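Local atomic coordinates of FMN-dependent NADH:quinone oxidoreductase 1 (Bacillus anthracis, PDB entry 3U7I), a protein that probably uses FMN and NADH to reduce electrophilic quinones, protecting against thiol-specific stress, and to cleave the azo bond of aromatic azo compounds. Residues Q90-A95 with A172-L177. Numbering follows the deposited sequence.
Sequences QQFKSA and AMFNFL
The rings of Phe92 and Phe174 meet rim to rim, a worked example of how two helices too far apart for backbone contact can be joined by long aromatic side chains. CZ of Phe92 lies 3.6 Å from CE1 of Phe174, and CE1 of Phe92 is 3.7 Å from that same CE1 of Phe174. Each ring presents its edge to the other, so the touch is apolar and involves no stacking. With CG anti to the backbone N (chi1 179°), Phe92 extends straight out from helix 76-94, and the far end of its ring does the touching. Leu177 adds the second apolar contact: its CD1 methyl comes within 4.2 Å of CE2 of Phe92, approaching obliquely, one helical turn on from Phe174. In the flavodoxin-like fold, whose five parallel strands run in the order 2-1-3-4-5, this cluster links the C-terminal ends of helices 76-94 and 165-177. Helix 111-120 fills in beside it, with Tyr116 and Ile120 against Phe92 and Met117 against Phe174, while Tyr98 stacks on the Phe92 ring. No hydrogen bond passes between the two segments. Within 90-95, Ser94 OG donates to Gln91 O over 2.7 Å, 21° off the carbonyl plane, and Ser94 N gives that oxygen a second bond of 3.2 Å. The hydroxyl is also hydrogen-bonded to Lys6 NZ.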
loop_
_atom_site.group_PDB
_atom_site.type_symbol
_atom_site.label_atom_id
_atom_site.label_comp_id
_atom_site.label_asym_id
_atom_site.label_seq_id
_atom_site.Cartn_x
_atom_site.Cartn_y
_atom_site.Cartn_z
ATOM N N GLN C 90 4.155 20.554 2.634
ATOM C CA GLN C 90 3.851 21.797 3.345
ATOM C C GLN C 90 2.341 22.001 3.508
ATOM O O GLN C 90 1.894 22.542 4.523
ATOM C CB GLN C 90 4.552 22.998 2.706
ATOM C CG GLN C 90 6.073 22.899 2.789
ATOM C CD GLN C 90 6.588 22.743 4.223
ATOM O OE1 GLN C 90 6.140 23.444 5.137
ATOM N NE2 GLN C 90 7.541 21.830 4.419
ATOM N N GLN C 91 1.561 21.535 2.534
ATOM C CA GLN C 91 0.098 21.518 2.671
ATOM C C GLN C 91 -0.343 20.596 3.826
ATOM O O GLN C 91 -1.157 20.981 4.670
ATOM C CB GLN C 91 -0.574 21.116 1.353
ATOM C CG GLN C 91 -2.093 20.936 1.443
ATOM C CD GLN C 91 -2.724 20.465 0.132
ATOM O OE1 GLN C 91 -2.304 19.461 -0.458
ATOM N NE2 GLN C 91 -3.737 21.196 -0.328
ATOM N N PHE C 92 0.198 19.381 3.860
ATOM C CA PHE C 92 -0.060 18.452 4.964
ATOM C C PHE C 92 0.274 19.072 6.342
ATOM O O PHE C 92 -0.522 19.001 7.279
ATOM C CB PHE C 92 0.689 17.117 4.746
ATOM C CG PHE C 92 0.479 16.122 5.852
ATOM C CD1 PHE C 92 -0.657 15.319 5.874
ATOM C CD2 PHE C 92 1.397 16.005 6.875
ATOM C CE1 PHE C 92 -0.864 14.409 6.900
ATOM C CE2 PHE C 92 1.195 15.099 7.909
ATOM C CZ PHE C 92 0.065 14.301 7.921
ATOM N N LYS C 93 1.447 19.677 6.470
ATOM C CA LYS C 93 1.855 20.250 7.754
ATOM C C LYS C 93 0.981 21.423 8.200
ATOM O O LYS C 93 0.928 21.747 9.387
ATOM C CB LYS C 93 3.337 20.658 7.723
ATOM C CG LYS C 93 4.292 19.465 7.660
ATOM C CD LYS C 93 5.763 19.882 7.693
ATOM C CE LYS C 93 6.129 20.527 9.022
ATOM N NZ LYS C 93 7.572 20.878 9.081
ATOM N N SER C 94 0.294 22.060 7.252
ATOM C CA SER C 94 -0.439 23.295 7.550
ATOM C C SER C 94 -1.801 23.023 8.175
ATOM O O SER C 94 -2.408 23.928 8.744
ATOM C CB SER C 94 -0.632 24.128 6.281
ATOM O OG SER C 94 -1.599 23.529 5.432
ATOM N N ALA C 95 -2.267 21.778 8.045
ATOM C CA ALA C 95 -3.580 21.346 8.532
ATOM C C ALA C 95 -3.518 20.741 9.942
ATOM O O ALA C 95 -2.567 20.034 10.278
ATOM C CB ALA C 95 -4.175 20.327 7.559
ATOM N N ALA C 172 -1.439 3.467 12.651
ATOM C CA ALA C 172 -0.049 3.307 13.091
ATOM C C ALA C 172 0.842 4.467 12.652
ATOM O O ALA C 172 1.551 5.062 13.483
ATOM C CB ALA C 172 0.528 1.970 12.589
HETATM N N MSE C 173 0.809 4.778 11.352
HETATM C CA MSE C 173 1.659 5.823 10.791
HETATM C C MSE C 173 1.317 7.167 11.412
HETATM O O MSE C 173 2.203 7.923 11.825
HETATM C CB MSE C 173 1.513 5.900 9.276
HETATM C CG MSE C 173 2.052 4.670 8.552
HETATM SE SE MSE C 173 3.922 4.269 8.953
HETATM C CE MSE C 173 3.679 2.824 10.226
ATOM N N PHE C 174 0.027 7.471 11.494
ATOM C CA PHE C 174 -0.344 8.784 12.011
ATOM C C PHE C 174 -0.057 8.917 13.488
ATOM O O PHE C 174 0.348 9.992 13.931
ATOM C CB PHE C 174 -1.759 9.198 11.598
ATOM C CG PHE C 174 -1.852 9.531 10.137
ATOM C CD1 PHE C 174 -1.429 10.763 9.671
ATOM C CD2 PHE C 174 -2.285 8.583 9.219
ATOM C CE1 PHE C 174 -1.477 11.059 8.320
ATOM C CE2 PHE C 174 -2.337 8.871 7.870
ATOM C CZ PHE C 174 -1.930 10.107 7.417
ATOM N N ASN C 175 -0.209 7.821 14.235
ATOM C CA ASN C 175 0.160 7.828 15.651
ATOM C C ASN C 175 1.661 8.059 15.807
ATOM O O ASN C 175 2.116 8.824 16.672
ATOM C CB ASN C 175 -0.262 6.549 16.368
ATOM C CG ASN C 175 -0.059 6.645 17.874
ATOM O OD1 ASN C 175 -0.971 7.025 18.613
ATOM N ND2 ASN C 175 1.143 6.310 18.332
ATOM N N PHE C 176 2.426 7.399 14.946
ATOM C CA PHE C 176 3.862 7.629 14.887
ATOM C C PHE C 176 4.195 9.113 14.678
ATOM O O PHE C 176 5.019 9.674 15.399
ATOM C CB PHE C 176 4.496 6.771 13.793
ATOM C CG PHE C 176 5.918 7.122 13.508
ATOM C CD1 PHE C 176 6.884 7.003 14.499
ATOM C CD2 PHE C 176 6.295 7.566 12.248
ATOM C CE1 PHE C 176 8.208 7.327 14.241
ATOM C CE2 PHE C 176 7.615 7.892 11.981
ATOM C CZ PHE C 176 8.572 7.774 12.982
ATOM N N LEU C 177 3.560 9.744 13.692
ATOM C CA LEU C 177 3.804 11.153 13.402
ATOM C C LEU C 177 3.419 12.051 14.577
ATOM O O LEU C 177 3.905 13.175 14.685
ATOM C CB LEU C 177 3.058 11.592 12.131
ATOM C CG LEU C 177 3.545 10.954 10.825
ATOM C CD1 LEU C 177 2.892 11.601 9.588
ATOM C CD2 LEU C 177 5.077 11.010 10.735
#